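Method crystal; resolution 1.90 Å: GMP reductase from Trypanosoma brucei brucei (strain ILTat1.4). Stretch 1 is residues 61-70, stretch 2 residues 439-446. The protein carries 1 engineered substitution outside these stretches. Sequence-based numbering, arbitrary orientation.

Stretch 1 (61-70) RMAVAMAREG
Stretch 2, residues 439-446: PVGPIVRQ

Two helices that lie far apart in sequence often pack by a simple division: small and branched apolar side chains fill the space between the axes, and a charged pair closes one side. GMP reductase from Trypanosoma brucei brucei offers a compact example. Residues 61-68 form a helix that begins earlier in the chain, with phi/psi near -65/-41 and i to i+4 bonds such as Met66 N to Met62 O (2.9 Å). Glu69, at -81/-4, and Gly70, at 99/3, finish the segment. Gly70 forms a Schellman motif, in which its N bonds to Ala67 O at 3.0 Å; its positive phi would jam a CB against the carbonyl O of Glu69, so glycine suits the position. The partner helix runs on beyond residue 446. The N-to-C directions of the two helices differ by 42° (signed crossing angle -42°), their axes approach to 10.0 Å, and the register is set by Ala65 CA and Gly441 CA, 6.8 Å apart. The contact between the stretches buries 326 Å², both sides summed, and Glu69 gives the largest share, 89 Å².

Stretch 2 opens with Pro439, exposed, at -66/147 with a C-gamma endo ring, and it makes no contact. Val440 (-76/-26, chi1 76°, p) follows, buried and pointing toward stretch 1. Val440 CG1 rests 3.5 Å from Ala65 CB, and Val440 CG2 lies 4.0 Å from Met62 SD, with Val440 CG1 only slightly farther from that sulfur at 4.2 Å. Ala65 also points toward its partner, and its single methyl leaves room for this close approach. Met62 leaves its helix sideways, but chi angles of t, p, p bring its end nearer to the valine.

Gly441 (-53/-58) passes close to the acid, with its CA 3.5 Å from Glu69 OE2. The absence of a side chain matters here: an ideal CB would stand only 3.0 Å from Glu69 OE2 and would clash with Arg445 NH2 at 2.8 Å. Pro442 (-60/-33, C-gamma exo) points away and is exposed, and Ile443 (-66/-44, m, t) is out of reach.

One turn after Val440, Val444 (-63/-42, chi1 166°, t) again points toward stretch 1, its N bonded to Val440 O at 2.9 Å. Val444 CG2 meets Met66 SD at 3.8 Å, and Val444 CG1 lies 4.0 Å from Glu69 CB. Met66, like Met62, starts sideways; its m, m, m conformation carries the flexible thioether to the valine.

Arg445 (-64/-39) supplies the polar closure. Its CA-to-CB bond points sideways, but chi1 -75°, chi2 171°, chi3 -138° (between wells) and chi4 128° bring the guanidinium back to Glu69. The acid points toward stretch 2 and folds through chi1 -57°, chi2 -66° and chi3 -27°. Arg445 NE donates to Glu69 OE1 at 3.3 Å, and Arg445 NH2 donates to Glu69 OE2 at 3.1 Å, a weak bond at 130°; the pair forms a salt bridge, with OE2 oblique to the guanidinium. Gln446 (-67/-40), unmodelled beyond CB, continues the helix out of reach.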

# COMPACT_ATOMS: atom_id res chain seq x y z
N ARG A 61 -10.66 -33.51 -19.63
CA ARG A 61 -9.56 -32.93 -20.39
C ARG A 61 -8.24 -33.01 -19.62
O ARG A 61 -7.19 -33.26 -20.21
CB ARG A 61 -9.88 -31.48 -20.79
CG ARG A 61 -10.67 -31.37 -22.10
CD ARG A 61 -11.06 -29.93 -22.42
N MET A 62 -8.29 -32.81 -18.30
CA MET A 62 -7.08 -32.93 -17.48
C MET A 62 -6.61 -34.38 -17.41
O MET A 62 -5.41 -34.65 -17.51
CB MET A 62 -7.34 -32.39 -16.07
CG MET A 62 -6.19 -32.62 -15.09
SD MET A 62 -4.71 -31.67 -15.59
CE MET A 62 -5.29 -29.99 -15.29
N ALA A 63 -7.54 -35.32 -17.21
CA ALA A 63 -7.18 -36.73 -17.14
C ALA A 63 -6.50 -37.19 -18.43
O ALA A 63 -5.53 -37.95 -18.39
CB ALA A 63 -8.42 -37.59 -16.85
N VAL A 64 -6.99 -36.72 -19.58
CA VAL A 64 -6.38 -37.08 -20.86
C VAL A 64 -4.97 -36.52 -20.95
O VAL A 64 -4.03 -37.20 -21.37
CB VAL A 64 -7.26 -36.60 -22.02
CG1 VAL A 64 -6.46 -36.59 -23.33
CG2 VAL A 64 -8.50 -37.46 -22.14
N ALA A 65 -4.80 -35.26 -20.55
CA ALA A 65 -3.50 -34.62 -20.65
C ALA A 65 -2.49 -35.29 -19.73
O ALA A 65 -1.34 -35.52 -20.12
CB ALA A 65 -3.62 -33.13 -20.34
N MET A 66 -2.90 -35.63 -18.51
CA MET A 66 -1.96 -36.22 -17.56
C MET A 66 -1.50 -37.60 -18.03
O MET A 66 -0.31 -37.92 -17.94
CB MET A 66 -2.62 -36.34 -16.18
CG MET A 66 -2.87 -35.01 -15.48
SD MET A 66 -1.32 -34.08 -15.24
CE MET A 66 -0.22 -35.35 -14.61
N ALA A 67 -2.43 -38.43 -18.49
CA ALA A 67 -2.04 -39.74 -19.02
C ALA A 67 -1.11 -39.60 -20.22
O ALA A 67 -0.16 -40.39 -20.38
CB ALA A 67 -3.29 -40.54 -19.38
N ARG A 68 -1.36 -38.61 -21.08
CA ARG A 68 -0.49 -38.42 -22.24
C ARG A 68 0.92 -38.04 -21.83
O ARG A 68 1.87 -38.39 -22.53
CB ARG A 68 -1.07 -37.36 -23.18
CG ARG A 68 -2.26 -37.89 -23.95
CD ARG A 68 -2.76 -36.93 -25.02
NE ARG A 68 -3.82 -37.59 -25.79
CZ ARG A 68 -4.79 -36.96 -26.44
NH1 ARG A 68 -4.87 -35.64 -26.43
NH2 ARG A 68 -5.70 -37.67 -27.11
N GLU A 69 1.08 -37.32 -20.72
CA GLU A 69 2.41 -37.01 -20.21
C GLU A 69 3.03 -38.16 -19.43
O GLU A 69 4.18 -38.04 -19.00
CB GLU A 69 2.37 -35.76 -19.32
CG GLU A 69 1.81 -34.51 -20.00
CD GLU A 69 2.70 -34.02 -21.13
OE1 GLU A 69 3.93 -34.26 -21.09
OE2 GLU A 69 2.16 -33.39 -22.07
N GLY A 70 2.32 -39.26 -19.21
CA GLY A 70 2.90 -40.37 -18.48
C GLY A 70 2.51 -40.45 -17.03
O GLY A 70 3.00 -41.35 -16.33
N PRO A 439 -1.46 -24.32 -21.16
CA PRO A 439 -1.63 -25.78 -21.22
C PRO A 439 -0.83 -26.48 -20.13
O PRO A 439 0.26 -26.04 -19.74
CB PRO A 439 -1.11 -26.15 -22.61
CG PRO A 439 -0.20 -25.02 -22.99
CD PRO A 439 -0.80 -23.80 -22.37
N VAL A 440 -1.38 -27.60 -19.64
CA VAL A 440 -0.80 -28.29 -18.49
C VAL A 440 0.46 -29.07 -18.89
O VAL A 440 1.33 -29.30 -18.04
CB VAL A 440 -1.85 -29.22 -17.84
CG1 VAL A 440 -2.03 -30.47 -18.65
CG2 VAL A 440 -1.42 -29.60 -16.42
N GLY A 441 0.58 -29.47 -20.15
CA GLY A 441 1.71 -30.24 -20.61
C GLY A 441 3.08 -29.65 -20.30
O GLY A 441 3.91 -30.28 -19.65
N PRO A 442 3.34 -28.43 -20.77
CA PRO A 442 4.64 -27.80 -20.46
C PRO A 442 4.89 -27.64 -18.97
O PRO A 442 6.04 -27.72 -18.53
CB PRO A 442 4.56 -26.44 -21.17
CG PRO A 442 3.52 -26.61 -22.23
CD PRO A 442 2.52 -27.60 -21.68
N ILE A 443 3.83 -27.39 -18.19
CA ILE A 443 3.98 -27.25 -16.75
C ILE A 443 4.41 -28.57 -16.12
O ILE A 443 5.32 -28.61 -15.28
CB ILE A 443 2.67 -26.73 -16.14
CG1 ILE A 443 2.50 -25.25 -16.44
CG2 ILE A 443 2.64 -26.95 -14.64
CD1 ILE A 443 1.08 -24.81 -16.37
N VAL A 444 3.77 -29.68 -16.54
CA VAL A 444 4.14 -31.00 -16.04
C VAL A 444 5.58 -31.34 -16.43
O VAL A 444 6.34 -31.88 -15.62
CB VAL A 444 3.15 -32.06 -16.57
CG1 VAL A 444 3.70 -33.46 -16.36
CG2 VAL A 444 1.80 -31.92 -15.88
N ARG A 445 5.97 -31.01 -17.66
CA ARG A 445 7.32 -31.32 -18.12
C ARG A 445 8.37 -30.56 -17.31
O ARG A 445 9.43 -31.11 -16.98
CB ARG A 445 7.47 -31.01 -19.62
CG ARG A 445 6.80 -32.05 -20.55
CD ARG A 445 6.79 -31.57 -22.03
NE ARG A 445 5.51 -31.88 -22.67
CZ ARG A 445 4.77 -30.99 -23.33
NH1 ARG A 445 5.17 -29.73 -23.46
NH2 ARG A 445 3.62 -31.38 -23.88
N GLN A 446 8.09 -29.30 -16.96
CA GLN A 446 9.01 -28.53 -16.13
C GLN A 446 9.09 -29.10 -14.72
O GLN A 446 10.18 -29.16 -14.14
CB GLN A 446 8.58 -27.06 -16.09